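Long-range contact in FLAP structure-specific endonuclease (Sulfolobus solfataricus, PDB 2IZO), which cuts 5' flaps from DNA during replication and repair, acting as a structure-specific endonuclease and 5'-3' exonuclease that uses magnesium: residues I228-Y234 against I278-F282. Residues are numbered along the deposited sequence.
Sequences ILIGTDY and IRGLF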
# COMPACT_ATOMS: atom_id res chain seq x y z
N ILE A 228 22.66 -41.44 2.61
CA ILE A 228 22.52 -42.90 2.55
C ILE A 228 22.82 -43.53 3.91
O ILE A 228 22.12 -44.44 4.35
CB ILE A 228 23.42 -43.55 1.44
CG1 ILE A 228 23.32 -42.81 0.10
CG2 ILE A 228 23.12 -45.04 1.28
CD1 ILE A 228 21.92 -42.59 -0.44
N LEU A 229 23.87 -43.04 4.58
CA LEU A 229 24.27 -43.58 5.87
C LEU A 229 23.29 -43.22 6.97
O LEU A 229 23.11 -43.99 7.92
CB LEU A 229 25.69 -43.14 6.24
CG LEU A 229 26.88 -43.66 5.43
CD1 LEU A 229 28.17 -43.23 6.11
CD2 LEU A 229 26.86 -45.18 5.24
N ILE A 230 22.66 -42.05 6.85
CA ILE A 230 21.61 -41.65 7.78
C ILE A 230 20.33 -42.40 7.46
O ILE A 230 19.84 -43.18 8.28
CB ILE A 230 21.34 -40.12 7.75
CG1 ILE A 230 22.59 -39.35 8.21
CG2 ILE A 230 20.15 -39.76 8.64
CD1 ILE A 230 22.53 -37.88 7.89
N GLY A 231 19.81 -42.18 6.26
CA GLY A 231 18.61 -42.88 5.81
C GLY A 231 17.69 -42.02 4.97
O GLY A 231 17.14 -41.03 5.45
N THR A 232 17.53 -42.41 3.71
CA THR A 232 16.57 -41.79 2.80
C THR A 232 15.35 -42.70 2.70
O THR A 232 15.27 -43.71 3.39
CB THR A 232 17.20 -41.60 1.41
OG1 THR A 232 17.24 -42.86 0.73
CG2 THR A 232 18.62 -41.05 1.53
N ASP A 233 14.40 -42.33 1.84
CA ASP A 233 13.22 -43.17 1.61
C ASP A 233 13.55 -44.45 0.84
O ASP A 233 12.84 -45.45 0.96
CB ASP A 233 12.13 -42.38 0.88
CG ASP A 233 11.58 -41.25 1.72
OD1 ASP A 233 11.99 -40.09 1.47
OD2 ASP A 233 10.77 -41.52 2.63
N TYR A 234 14.62 -44.40 0.06
CA TYR A 234 15.09 -45.57 -0.69
C TYR A 234 15.80 -46.57 0.23
O TYR A 234 15.86 -47.76 -0.07
CB TYR A 234 15.99 -45.13 -1.85
CG TYR A 234 15.42 -43.99 -2.66
CD1 TYR A 234 16.08 -42.76 -2.74
CD2 TYR A 234 14.21 -44.13 -3.34
CE1 TYR A 234 15.55 -41.71 -3.48
CE2 TYR A 234 13.67 -43.08 -4.08
CZ TYR A 234 14.34 -41.88 -4.15
OH TYR A 234 13.81 -40.84 -4.88
N ILE A 278 20.97 -46.03 -5.59
CA ILE A 278 20.35 -44.92 -4.85
C ILE A 278 21.05 -43.59 -5.13
O ILE A 278 20.40 -42.54 -5.23
CB ILE A 278 20.26 -45.19 -3.32
CG1 ILE A 278 19.52 -46.50 -3.04
CG2 ILE A 278 19.55 -44.04 -2.62
CD1 ILE A 278 19.39 -46.85 -1.57
N ARG A 279 22.38 -43.63 -5.27
CA ARG A 279 23.16 -42.47 -5.70
C ARG A 279 22.59 -41.86 -6.97
O ARG A 279 22.42 -40.65 -7.06
CB ARG A 279 24.62 -42.87 -5.94
CG ARG A 279 25.43 -43.11 -4.69
CD ARG A 279 26.90 -43.24 -5.03
NE ARG A 279 27.70 -43.62 -3.87
CZ ARG A 279 27.98 -44.87 -3.52
NH1 ARG A 279 27.52 -45.89 -4.24
NH2 ARG A 279 28.72 -45.10 -2.45
N GLY A 280 22.28 -42.72 -7.95
CA GLY A 280 21.71 -42.30 -9.22
C GLY A 280 20.33 -41.68 -9.10
O GLY A 280 19.95 -40.82 -9.90
N LEU A 281 19.58 -42.12 -8.09
CA LEU A 281 18.24 -41.59 -7.82
C LEU A 281 18.30 -40.18 -7.24
O LEU A 281 17.33 -39.43 -7.31
CB LEU A 281 17.46 -42.53 -6.89
CG LEU A 281 17.16 -43.95 -7.38
CD1 LEU A 281 16.69 -44.83 -6.22
CD2 LEU A 281 16.14 -43.97 -8.52
N PHE A 282 19.45 -39.83 -6.66
CA PHE A 282 19.66 -38.49 -6.11
C PHE A 282 20.42 -37.60 -7.08
O PHE A 282 20.02 -36.46 -7.32
CB PHE A 282 20.39 -38.55 -4.77
CG PHE A 282 19.49 -38.81 -3.60
CD1 PHE A 282 18.71 -37.79 -3.06
CD2 PHE A 282 19.42 -40.08 -3.03
CE1 PHE A 282 17.87 -38.03 -1.98
CE2 PHE A 282 18.59 -40.32 -1.94
CZ PHE A 282 17.81 -39.29 -1.42
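Y234 lies with one ring face against L281 CD1 of helix 278-283, 3.9 Å from the centroid of the Y234 ring and almost on its normal, a CH-pi contact. Toward F282 the tyrosine turns its edge, an offset edge-to-face pair with centroids 5.5 Å apart and planes at 78°. Deeper in, I228 CD1 meets I278 CG2 at 3.5 Å, and T232 CG2 touches F282 CZ at 3.5 Å; F282 also stacks on F176. G231, the first residue past helix 220-230 to leave helical angles, has positive phi; a CB there would hit I230 O. T232 OG1 bonds to N235 and weakly to Y234 N (3.1 Å). Helix 220-230, this loop and helix 244-253 form the helix-3-turn-helix (H3TH), which binds duplex DNA in relatives. The loop carries D233, a predicted Mg(2+) ligand, and Y234 also touches E149, another. No hydrogen bond joins the two segments: apolar and aromatic packing holds the loop to helix 278-283, while R279 adds a salt bridge to D225 of helix 220-230.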